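PDB 1QHQ: protein (auracyanin) from Chloroflexus aurantiacus, which carries electrons as a soluble blue copper protein, probably accepting them from the membrane-bound alternative complex III. Local coordinates for residues A[19-24]-A[43-48]. Sequence-based numbering, arbitrary orientation.
Sequences VEVRAA and VRLDFV
Val19 to Arg22 pair in parallel with Leu45 to Val48, the strand axes approaching to 4.7 Å at 24°, and backbone hydrogen bonds run alternately from Val19 N to Arg44 O, Asp46 N to Val19 O, Val21 N to Asp46 O and Val48 N to Val21 O, before a weak one from Ala23 N to Val48 O. Val19, Val21, Leu45 and Phe47 send branched or aromatic side chains to one face, where Leu35 also packs on both valines. Val19 CG1, set between its own backbone N and carbonyl carbon (chi1 55°), reaches Val43 CG1 at 3.9 Å in the conformer given. Phe47 turns its ring edge to the Val21 carbonyl, CD1 3.3 Å from Val21 O, while Val21 CG1 touches the same CD1. In this cupredoxin sandwich the pairing leads toward the copper end: Phe47 approaches the ligand Met132, and Ala23, whose small side chain probably suits the close quarters, touches the copper ligand His57. Glu20, Arg22, Asp46 and Val48 share the more exposed face, where charged ends can pair. Arg44 grips Asp46 side-on in a salt bridge, NE to OD1 at 2.9 Å and NH2 to OD2, both oxygens offering syn lone pairs in the guanidinium plane; OD1 also bonds Ser107 OG. An alanine at Asp46 would probably leave the Arg44 guanidinium and Ser107 without this shared mate. In one of its two conformers Glu20 OE1 forms a salt bridge with Arg22 NE at 2.8 Å, and Glu20 OE2 rests against Val48 CG2.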
ATOM      1  N   VAL A  19      -3.378   2.353  11.846  1.00  8.99           N
ATOM      2  CA  VAL A  19      -3.867   0.966  11.571  1.00  9.89           C
ATOM      3  C   VAL A  19      -2.654   0.094  11.214  1.00  8.91           C
ATOM      4  O   VAL A  19      -1.765   0.563  10.500  1.00 10.47           O
ATOM      5  CB  VAL A  19      -4.884   0.964  10.437  1.00 10.92           C
ATOM      6  CG1 VAL A  19      -4.322   1.628   9.181  1.00 16.30           C
ATOM      7  CG2 VAL A  19      -5.299  -0.475  10.071  1.00 12.31           C
ATOM      8  N   GLU A  20      -2.643  -1.117  11.717  1.00  9.46           N
ATOM      9  CA  GLU A  20      -1.520  -2.042  11.459  1.00 11.39           C
ATOM     10  C   GLU A  20      -1.889  -2.996  10.310  1.00 11.05           C
ATOM     11  O   GLU A  20      -2.975  -3.556  10.332  1.00 12.46           O
ATOM     12  CB  GLU A  20      -1.346  -2.965  12.688  1.00 14.70           C
ATOM     13  CG  GLU A  20      -0.377  -2.464  13.714  0.50 21.98           C
ATOM     14  CD  GLU A  20       0.966  -3.160  13.717  0.50 24.75           C
ATOM     15  OE1 GLU A  20       1.045  -4.395  13.554  0.50 26.17           O
ATOM     16  OE2 GLU A  20       1.979  -2.449  13.919  0.50 24.95           O
ATOM     17  N   VAL A  21      -0.970  -3.155   9.376  1.00  9.27           N
ATOM     18  CA  VAL A  21      -1.162  -4.237   8.364  1.00  9.93           C
ATOM     19  C   VAL A  21       0.056  -5.151   8.486  1.00 10.99           C
ATOM     20  O   VAL A  21       1.162  -4.643   8.671  1.00 13.59           O
ATOM     21  CB  VAL A  21      -1.250  -3.640   6.972  1.00 10.75           C
ATOM     22  CG1 VAL A  21      -1.142  -4.709   5.879  1.00 15.31           C
ATOM     23  CG2 VAL A  21      -2.551  -2.863   6.818  1.00 14.24           C
ATOM     24  N   ARG A  22      -0.160  -6.442   8.323  1.00 11.54           N
ATOM     25  CA  ARG A  22       0.961  -7.388   8.377  1.00 12.30           C
ATOM     26  C   ARG A  22       0.927  -8.210   7.054  1.00 13.81           C
ATOM     27  O   ARG A  22      -0.139  -8.388   6.482  1.00 11.24           O
ATOM     28  CB  ARG A  22       0.897  -8.375   9.530  1.00 14.13           C
ATOM     29  CG  ARG A  22       0.609  -7.827  10.888  1.00 25.40           C
ATOM     30  CD  ARG A  22       1.769  -7.711  11.828  1.00 36.29           C
ATOM     31  NE  ARG A  22       1.363  -7.095  13.109  1.00 45.84           N
ATOM     32  CZ  ARG A  22       1.618  -7.603  14.305  1.00 52.01           C
ATOM     33  NH1 ARG A  22       2.290  -8.741  14.437  1.00 52.04           N
ATOM     34  NH2 ARG A  22       1.203  -6.973  15.417  1.00 55.15           N
ATOM     35  N   ALA A  23       2.089  -8.782   6.786  1.00 15.13           N
ATOM     36  CA  ALA A  23       2.165  -9.729   5.644  1.00 17.35           C
ATOM     37  C   ALA A  23       1.743 -11.102   6.115  1.00 15.96           C
ATOM     38  O   ALA A  23       1.837 -11.427   7.314  1.00 14.73           O
ATOM     39  CB  ALA A  23       3.607  -9.743   5.139  1.00 13.91           C
ATOM     40  N   ALA A  24       1.186 -11.905   5.197  1.00 16.44           N
ATOM     41  CA  ALA A  24       1.033 -13.351   5.576  1.00 16.05           C
ATOM     42  C   ALA A  24       2.472 -13.893   5.725  1.00 14.99           C
ATOM     43  O   ALA A  24       3.354 -13.456   4.988  1.00 17.34           O
ATOM     44  CB  ALA A  24       0.328 -14.078   4.451  1.00 18.04           C
ATOM     45  N   VAL A  43      -4.511   9.266   8.594  1.00 10.11           N
ATOM     46  CA  VAL A  43      -4.253   7.937   9.184  1.00  6.73           C
ATOM     47  C   VAL A  43      -2.793   7.576   8.997  1.00  7.22           C
ATOM     48  O   VAL A  43      -2.230   7.872   7.937  1.00  7.92           O
ATOM     49  CB  VAL A  43      -5.100   6.837   8.475  1.00  8.17           C
ATOM     50  CG1 VAL A  43      -4.721   5.464   8.942  0.50 11.41           C
ATOM     51  CG2 VAL A  43      -6.584   7.141   8.677  0.50  2.92           C
ATOM     52  N   ARG A  44      -2.169   7.014  10.020  1.00  8.42           N
ATOM     53  CA  ARG A  44      -0.874   6.372   9.839  1.00  9.38           C
ATOM     54  C   ARG A  44      -1.070   4.863   9.702  1.00  6.43           C
ATOM     55  O   ARG A  44      -1.578   4.196  10.580  1.00  7.93           O
ATOM     56  CB  ARG A  44       0.112   6.663  10.972  1.00  8.43           C
ATOM     57  CG  ARG A  44       1.546   6.128  10.524  1.00  8.98           C
ATOM     58  CD  ARG A  44       2.503   6.310  11.698  1.00 10.18           C
ATOM     59  NE  ARG A  44       2.214   5.405  12.785  1.00 12.87           N
ATOM     60  CZ  ARG A  44       2.030   5.570  14.045  1.00 13.21           C
ATOM     61  NH1 ARG A  44       2.141   6.824  14.589  1.00 14.60           N
ATOM     62  NH2 ARG A  44       1.713   4.578  14.872  1.00 15.51           N
ATOM     63  N   LEU A  45      -0.607   4.352   8.525  1.00  9.34           N
ATOM     64  CA  LEU A  45      -0.682   2.909   8.312  1.00 10.09           C
ATOM     65  C   LEU A  45       0.719   2.315   8.568  1.00  6.94           C
ATOM     66  O   LEU A  45       1.706   2.847   8.047  1.00  9.95           O
ATOM     67  CB  LEU A  45      -1.056   2.657   6.836  1.00 10.03           C
ATOM     68  CG  LEU A  45      -1.278   1.190   6.439  0.50 11.39           C
ATOM     69  CD1 LEU A  45      -2.129   1.085   5.199  0.50 11.89           C
ATOM     70  CD2 LEU A  45       0.072   0.491   6.220  0.50  7.28           C
ATOM     71  N   ASP A  46       0.771   1.404   9.496  1.00  6.45           N
ATOM     72  CA  ASP A  46       2.044   0.748   9.852  1.00  8.75           C
ATOM     73  C   ASP A  46       2.051  -0.651   9.176  1.00  9.85           C
ATOM     74  O   ASP A  46       1.257  -1.483   9.585  1.00 11.14           O
ATOM     75  CB  ASP A  46       2.161   0.600  11.357  1.00 12.72           C
ATOM     76  CG  ASP A  46       2.133   1.971  12.079  1.00 12.61           C
ATOM     77  OD1 ASP A  46       2.614   2.912  11.458  1.00 11.27           O
ATOM     78  OD2 ASP A  46       1.770   1.968  13.271  1.00 14.84           O
ATOM     79  N   PHE A  47       2.957  -0.830   8.223  1.00 10.01           N
ATOM     80  CA  PHE A  47       3.039  -2.178   7.573  1.00 11.19           C
ATOM     81  C   PHE A  47       4.272  -2.913   8.122  1.00  9.78           C
ATOM     82  O   PHE A  47       5.396  -2.413   8.055  1.00  9.45           O
ATOM     83  CB  PHE A  47       3.219  -1.940   6.072  1.00  9.44           C
ATOM     84  CG  PHE A  47       3.279  -3.218   5.251  1.00 12.30           C
ATOM     85  CD1 PHE A  47       2.542  -4.303   5.653  1.00 15.67           C
ATOM     86  CD2 PHE A  47       4.080  -3.283   4.145  1.00 14.30           C
ATOM     87  CE1 PHE A  47       2.626  -5.519   4.947  1.00 20.25           C
ATOM     88  CE2 PHE A  47       4.134  -4.480   3.424  1.00 14.56           C
ATOM     89  CZ  PHE A  47       3.396  -5.562   3.807  1.00 13.68           C
ATOM     90  N   VAL A  48       3.989  -3.988   8.846  1.00 11.66           N
ATOM     91  CA  VAL A  48       5.059  -4.825   9.409  1.00 14.60           C
ATOM     92  C   VAL A  48       5.235  -6.074   8.522  1.00 14.33           C
ATOM     93  O   VAL A  48       4.291  -6.818   8.303  1.00 16.85           O
ATOM     94  CB  VAL A  48       4.641  -5.294  10.823  1.00 15.65           C
ATOM     95  CG1 VAL A  48       5.779  -6.065  11.470  1.00 19.29           C
ATOM     96  CG2 VAL A  48       4.281  -4.057  11.676  1.00 19.69           C
TER